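Local atomic coordinates of FAD-dependent pyridine nucleotide-disulphide oxidoreductase (Desulfovibrio vulgaris, PDB entry 3IWA), a protein that probably uses bound FAD to transfer electrons from a reduced pyridine nucleotide to a disulphide or related acceptor. Residues A[141-152]-A[170-181]. Residues are numbered along the deposited sequence; the frame is centred on the assembly and turned at random.
Sequences VTNLDEAEFVQH and IGLEMAVSLADM
V141 with I170, A147 with M174 and Q151 with S177 join neighbouring helices of a Rossmann-type domain, consistent with an NAD(P)-binding role. The five-stranded parallel sheet supports this assignment: helix 144-153 follows edge strand 138-140, and helix 169-182 connects adjacent strands 161-165 and 185-189. Segments 144-152 and 170-181 run nearly parallel, 20° between directions, with axes 10.6 Å apart, wide enough for side chains to fill the interface.

At the N-terminal end the two branches of I170 divide the work. CG2, anti to the backbone N, reaches V141 CG1 at 3.7 Å, whereas CD1 lies 3.9 Å from L144 CD2. N143 caps helix 144-153: its OD1 accepts from E146 N with an N-H...O angle of 158°.

Midway, the M174 chain bends at chi2 and again at chi3 (-17°), turning SD toward A147 CB at 4.1 Å and CE toward V150 CG1. Next along, S177 OG lies against a face of the Q151 amide, 2.9 Å from NE2, yet the angle is too poor for a hydrogen bond. S177 OG instead donates weakly to E173 O within its own helix. Q151 O accepts from W182 NE1, tying the helix ends together. H152 ND1 donates to E148 O, and M181 CE sits over one ring face of H152, displaced toward the rim, 4.1 Å from CE1.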
ATOM      1  N   VAL A 141     -11.557  26.965 -10.953  1.00 50.98           N
ATOM      2  CA  VAL A 141     -11.332  26.145  -9.753  1.00 51.05           C
ATOM      3  C   VAL A 141      -9.978  25.439  -9.897  1.00 51.96           C
ATOM      4  O   VAL A 141      -9.837  24.535 -10.714  1.00 51.96           O
ATOM      5  CB  VAL A 141     -12.486  25.137  -9.551  1.00 50.95           C
ATOM      6  CG1 VAL A 141     -12.200  24.219  -8.356  1.00 48.43           C
ATOM      7  CG2 VAL A 141     -13.801  25.901  -9.385  1.00 48.80           C
ATOM      8  N   THR A 142      -8.982  25.896  -9.138  1.00 52.88           N
ATOM      9  CA  THR A 142      -7.587  25.434  -9.298  1.00 53.88           C
ATOM     10  C   THR A 142      -7.142  24.401  -8.264  1.00 54.48           C
ATOM     11  O   THR A 142      -6.039  23.870  -8.343  1.00 54.86           O
ATOM     12  CB  THR A 142      -6.572  26.617  -9.211  1.00 54.01           C
ATOM     13  OG1 THR A 142      -6.585  27.183  -7.879  1.00 54.89           O
ATOM     14  CG2 THR A 142      -6.876  27.690 -10.275  1.00 52.38           C
ATOM     15  N   ASN A 143      -7.972  24.159  -7.266  1.00 55.28           N
ATOM     16  CA  ASN A 143      -7.631  23.212  -6.211  1.00 55.59           C
ATOM     17  C   ASN A 143      -8.892  22.726  -5.489  1.00 54.64           C
ATOM     18  O   ASN A 143      -9.976  23.309  -5.622  1.00 55.53           O
ATOM     19  CB  ASN A 143      -6.596  23.819  -5.231  1.00 55.91           C
ATOM     20  CG  ASN A 143      -7.151  24.999  -4.429  1.00 56.50           C
ATOM     21  OD1 ASN A 143      -8.142  24.863  -3.722  1.00 56.43           O
ATOM     22  ND2 ASN A 143      -6.493  26.148  -4.521  1.00 56.23           N
ATOM     23  N   LEU A 144      -8.724  21.649  -4.737  1.00 52.35           N
ATOM     24  CA  LEU A 144      -9.818  20.960  -4.070  1.00 49.48           C
ATOM     25  C   LEU A 144     -10.513  21.810  -3.016  1.00 54.39           C
ATOM     26  O   LEU A 144     -11.714  21.638  -2.767  1.00 56.17           O
ATOM     27  CB  LEU A 144      -9.281  19.680  -3.396  1.00 40.00           C
ATOM     28  CG  LEU A 144      -9.087  18.492  -4.314  1.00 32.79           C
ATOM     29  CD1 LEU A 144      -8.862  17.245  -3.450  1.00 31.56           C
ATOM     30  CD2 LEU A 144     -10.357  18.323  -5.183  1.00 31.45           C
ATOM     31  N   ASP A 145      -9.758  22.702  -2.376  1.00 59.05           N
ATOM     32  CA  ASP A 145     -10.340  23.654  -1.421  1.00 61.45           C
ATOM     33  C   ASP A 145     -11.264  24.603  -2.127  1.00 61.95           C
ATOM     34  O   ASP A 145     -12.332  24.923  -1.622  1.00 62.53           O
ATOM     35  CB  ASP A 145      -9.259  24.484  -0.713  1.00 62.48           C
ATOM     36  CG  ASP A 145      -8.544  23.712   0.392  1.00 65.06           C
ATOM     37  OD1 ASP A 145      -8.950  22.554   0.689  1.00 67.35           O
ATOM     38  OD2 ASP A 145      -7.573  24.281   0.961  1.00 67.71           O
ATOM     39  N   GLU A 146     -10.829  25.082  -3.283  1.00 62.56           N
ATOM     40  CA  GLU A 146     -11.646  25.976  -4.111  1.00 62.78           C
ATOM     41  C   GLU A 146     -12.918  25.228  -4.559  1.00 62.41           C
ATOM     42  O   GLU A 146     -14.001  25.799  -4.597  1.00 61.96           O
ATOM     43  CB  GLU A 146     -10.854  26.440  -5.335  1.00 63.07           C
ATOM     44  CG  GLU A 146     -10.792  27.925  -5.564  1.00 64.18           C
ATOM     45  CD  GLU A 146      -9.531  28.303  -6.323  1.00 65.72           C
ATOM     46  OE1 GLU A 146      -8.460  28.404  -5.692  1.00 66.77           O
ATOM     47  OE2 GLU A 146      -9.601  28.485  -7.550  1.00 66.94           O
ATOM     48  N   ALA A 147     -12.747  23.953  -4.904  1.00 62.29           N
ATOM     49  CA  ALA A 147     -13.838  23.079  -5.326  1.00 62.54           C
ATOM     50  C   ALA A 147     -14.922  23.008  -4.251  1.00 62.74           C
ATOM     51  O   ALA A 147     -16.101  23.237  -4.529  1.00 61.87           O
ATOM     52  CB  ALA A 147     -13.300  21.677  -5.637  1.00 61.93           C
ATOM     53  N   GLU A 148     -14.493  22.708  -3.028  1.00 63.65           N
ATOM     54  CA  GLU A 148     -15.385  22.639  -1.860  1.00 64.93           C
ATOM     55  C   GLU A 148     -16.107  23.973  -1.596  1.00 65.64           C
ATOM     56  O   GLU A 148     -17.304  23.975  -1.303  1.00 65.60           O
ATOM     57  CB  GLU A 148     -14.616  22.169  -0.605  1.00 64.88           C
ATOM     58  N   PHE A 149     -15.380  25.090  -1.721  1.00 66.28           N
ATOM     59  CA  PHE A 149     -15.972  26.430  -1.626  1.00 66.97           C
ATOM     60  C   PHE A 149     -17.135  26.631  -2.601  1.00 66.56           C
ATOM     61  O   PHE A 149     -18.246  26.985  -2.184  1.00 65.83           O
ATOM     62  CB  PHE A 149     -14.909  27.507  -1.866  1.00 67.66           C
ATOM     63  CG  PHE A 149     -15.472  28.912  -1.987  1.00 71.01           C
ATOM     64  CD1 PHE A 149     -15.855  29.626  -0.847  1.00 74.77           C
ATOM     65  CD2 PHE A 149     -15.610  29.520  -3.238  1.00 74.30           C
ATOM     66  CE1 PHE A 149     -16.377  30.924  -0.948  1.00 75.81           C
ATOM     67  CE2 PHE A 149     -16.129  30.818  -3.358  1.00 75.81           C
ATOM     68  CZ  PHE A 149     -16.513  31.522  -2.210  1.00 76.83           C
ATOM     69  N   VAL A 150     -16.878  26.426  -3.894  1.00 66.19           N
ATOM     70  CA  VAL A 150     -17.934  26.588  -4.917  1.00 65.97           C
ATOM     71  C   VAL A 150     -19.133  25.687  -4.595  1.00 65.86           C
ATOM     72  O   VAL A 150     -20.265  26.147  -4.619  1.00 65.47           O
ATOM     73  CB  VAL A 150     -17.402  26.323  -6.369  1.00 66.05           C
ATOM     74  CG1 VAL A 150     -18.550  26.078  -7.367  1.00 65.58           C
ATOM     75  CG2 VAL A 150     -16.524  27.467  -6.825  1.00 65.08           C
ATOM     76  N   GLN A 151     -18.867  24.424  -4.252  1.00 66.25           N
ATOM     77  CA  GLN A 151     -19.921  23.436  -3.955  1.00 66.62           C
ATOM     78  C   GLN A 151     -20.849  23.874  -2.816  1.00 67.59           C
ATOM     79  O   GLN A 151     -22.063  23.670  -2.891  1.00 67.43           O
ATOM     80  CB  GLN A 151     -19.316  22.070  -3.607  1.00 66.34           C
ATOM     81  CG  GLN A 151     -18.821  21.278  -4.792  1.00 65.35           C
ATOM     82  CD  GLN A 151     -17.898  20.121  -4.414  1.00 65.17           C
ATOM     83  OE1 GLN A 151     -17.960  19.567  -3.310  1.00 64.51           O
ATOM     84  NE2 GLN A 151     -17.049  19.738  -5.352  1.00 64.48           N
ATOM     85  N   HIS A 152     -20.270  24.464  -1.767  1.00 68.56           N
ATOM     86  CA  HIS A 152     -21.037  24.906  -0.586  1.00 69.29           C
ATOM     87  C   HIS A 152     -21.549  26.353  -0.694  1.00 68.85           C
ATOM     88  O   HIS A 152     -22.287  26.807   0.178  1.00 69.12           O
ATOM     89  CB  HIS A 152     -20.234  24.677   0.723  1.00 69.63           C
ATOM     90  CG  HIS A 152     -20.036  23.223   1.062  1.00 72.06           C
ATOM     91  ND1 HIS A 152     -19.253  22.381   0.297  1.00 75.77           N
ATOM     92  CD2 HIS A 152     -20.530  22.457   2.067  1.00 75.28           C
ATOM     93  CE1 HIS A 152     -19.265  21.163   0.817  1.00 76.40           C
ATOM     94  NE2 HIS A 152     -20.035  21.180   1.892  1.00 76.62           N
ATOM     95  N   ILE A 170     -10.051  17.738 -11.010  1.00 41.66           N
ATOM     96  CA  ILE A 170     -10.957  18.793 -10.559  1.00 42.13           C
ATOM     97  C   ILE A 170     -12.296  18.755 -11.306  1.00 41.62           C
ATOM     98  O   ILE A 170     -13.373  18.705 -10.704  1.00 41.51           O
ATOM     99  CB  ILE A 170     -10.291  20.176 -10.749  1.00 42.91           C
ATOM    100  CG1 ILE A 170      -9.052  20.285  -9.844  1.00 44.73           C
ATOM    101  CG2 ILE A 170     -11.251  21.296 -10.432  1.00 41.73           C
ATOM    102  CD1 ILE A 170      -9.372  20.290  -8.398  1.00 44.36           C
ATOM    103  N   GLY A 171     -12.234  18.756 -12.621  1.00 41.33           N
ATOM    104  CA  GLY A 171     -13.458  18.703 -13.416  1.00 41.56           C
ATOM    105  C   GLY A 171     -14.385  17.560 -13.018  1.00 41.75           C
ATOM    106  O   GLY A 171     -15.586  17.745 -12.824  1.00 41.21           O
ATOM    107  N   LEU A 172     -13.833  16.365 -12.885  1.00 42.38           N
ATOM    108  CA  LEU A 172     -14.674  15.214 -12.640  1.00 43.39           C
ATOM    109  C   LEU A 172     -15.250  15.266 -11.249  1.00 44.43           C
ATOM    110  O   LEU A 172     -16.408  14.962 -11.073  1.00 43.98           O
ATOM    111  CB  LEU A 172     -13.915  13.905 -12.845  1.00 43.86           C
ATOM    112  CG  LEU A 172     -13.437  13.560 -14.253  1.00 43.63           C
ATOM    113  CD1 LEU A 172     -13.268  12.051 -14.299  1.00 44.51           C
ATOM    114  CD2 LEU A 172     -14.414  14.017 -15.288  1.00 42.53           C
ATOM    115  N   GLU A 173     -14.450  15.655 -10.259  1.00 46.59           N
ATOM    116  CA  GLU A 173     -14.982  15.790  -8.884  1.00 48.41           C
ATOM    117  C   GLU A 173     -16.128  16.815  -8.833  1.00 47.61           C
ATOM    118  O   GLU A 173     -17.101  16.608  -8.125  1.00 46.14           O
ATOM    119  CB  GLU A 173     -13.894  16.186  -7.870  1.00 49.47           C
ATOM    120  CG  GLU A 173     -12.668  15.236  -7.781  1.00 54.65           C
ATOM    121  CD  GLU A 173     -12.777  14.239  -6.635  1.00 61.39           C
ATOM    122  OE1 GLU A 173     -13.705  13.387  -6.673  1.00 65.87           O
ATOM    123  OE2 GLU A 173     -11.934  14.306  -5.701  1.00 65.00           O
ATOM    124  N   MET A 174     -15.981  17.924  -9.568  1.00 47.73           N
ATOM    125  CA  MET A 174     -17.026  18.946  -9.623  1.00 47.96           C
ATOM    126  C   MET A 174     -18.255  18.379 -10.350  1.00 47.51           C
ATOM    127  O   MET A 174     -19.374  18.595  -9.907  1.00 45.82           O
ATOM    128  CB  MET A 174     -16.547  20.232 -10.317  1.00 48.09           C
ATOM    129  CG  MET A 174     -15.628  21.134  -9.485  1.00 49.74           C
ATOM    130  SD  MET A 174     -16.426  22.088  -8.182  1.00 51.00           S
ATOM    131  CE  MET A 174     -18.145  21.999  -8.646  1.00 43.50           C
ATOM    132  N   ALA A 175     -18.043  17.654 -11.446  1.00 47.51           N
ATOM    133  CA  ALA A 175     -19.181  17.063 -12.187  1.00 48.47           C
ATOM    134  C   ALA A 175     -20.085  16.290 -11.240  1.00 49.03           C
ATOM    135  O   ALA A 175     -21.300  16.480 -11.208  1.00 48.06           O
ATOM    136  CB  ALA A 175     -18.695  16.137 -13.298  1.00 47.91           C
ATOM    137  N   VAL A 176     -19.437  15.406 -10.482  1.00 50.21           N
ATOM    138  CA  VAL A 176     -20.090  14.494  -9.556  1.00 50.90           C
ATOM    139  C   VAL A 176     -20.786  15.270  -8.433  1.00 51.05           C
ATOM    140  O   VAL A 176     -21.940  15.043  -8.171  1.00 51.07           O
ATOM    141  CB  VAL A 176     -19.061  13.497  -8.971  1.00 51.28           C
ATOM    142  CG1 VAL A 176     -19.654  12.707  -7.802  1.00 51.78           C
ATOM    143  CG2 VAL A 176     -18.550  12.555 -10.065  1.00 51.99           C
ATOM    144  N   SER A 177     -20.095  16.213  -7.810  1.00 51.27           N
ATOM    145  CA  SER A 177     -20.683  17.007  -6.740  1.00 52.04           C
ATOM    146  C   SER A 177     -21.916  17.778  -7.164  1.00 51.75           C
ATOM    147  O   SER A 177     -22.916  17.782  -6.450  1.00 51.28           O
ATOM    148  CB  SER A 177     -19.688  18.022  -6.214  1.00 52.52           C
ATOM    149  OG  SER A 177     -18.703  17.385  -5.430  1.00 54.98           O
ATOM    150  N   LEU A 178     -21.819  18.467  -8.294  1.00 51.65           N
ATOM    151  CA  LEU A 178     -22.923  19.282  -8.773  1.00 51.86           C
ATOM    152  C   LEU A 178     -24.122  18.395  -9.083  1.00 53.08           C
ATOM    153  O   LEU A 178     -25.226  18.706  -8.660  1.00 52.86           O
ATOM    154  CB  LEU A 178     -22.537  20.139  -9.991  1.00 51.37           C
ATOM    155  CG  LEU A 178     -21.403  21.163  -9.800  1.00 50.34           C
ATOM    156  CD1 LEU A 178     -21.103  21.943 -11.071  1.00 46.74           C
ATOM    157  CD2 LEU A 178     -21.726  22.121  -8.670  1.00 50.17           C
ATOM    158  N   ALA A 179     -23.918  17.292  -9.795  1.00 54.62           N
ATOM    159  CA  ALA A 179     -25.046  16.414 -10.127  1.00 56.31           C
ATOM    160  C   ALA A 179     -25.599  15.705  -8.891  1.00 58.08           C
ATOM    161  O   ALA A 179     -26.801  15.501  -8.776  1.00 59.05           O
ATOM    162  CB  ALA A 179     -24.664  15.407 -11.203  1.00 55.78           C
ATOM    163  N   ASP A 180     -24.735  15.366  -7.939  1.00 60.08           N
ATOM    164  CA  ASP A 180     -25.146  14.519  -6.807  1.00 61.35           C
ATOM    165  C   ASP A 180     -25.645  15.271  -5.572  1.00 62.12           C
ATOM    166  O   ASP A 180     -26.589  14.835  -4.933  1.00 62.49           O
ATOM    167  CB  ASP A 180     -23.999  13.581  -6.408  1.00 61.61           C
ATOM    168  CG  ASP A 180     -24.461  12.165  -6.180  1.00 62.12           C
ATOM    169  OD1 ASP A 180     -25.332  11.689  -6.944  1.00 63.56           O
ATOM    170  OD2 ASP A 180     -23.949  11.526  -5.240  1.00 63.23           O
ATOM    171  N   MET A 181     -24.989  16.370  -5.208  1.00 63.05           N
ATOM    172  CA  MET A 181     -25.423  17.168  -4.060  1.00 63.55           C
ATOM    173  C   MET A 181     -26.629  17.988  -4.447  1.00 63.55           C
ATOM    174  O   MET A 181     -27.505  18.212  -3.623  1.00 63.98           O
ATOM    175  CB  MET A 181     -24.355  18.169  -3.584  1.00 64.06           C
ATOM    176  CG  MET A 181     -23.095  17.605  -2.903  1.00 65.54           C
ATOM    177  SD  MET A 181     -21.726  18.826  -2.965  1.00 66.70           S
ATOM    178  CE  MET A 181     -22.252  20.106  -1.827  1.00 64.67           C
TER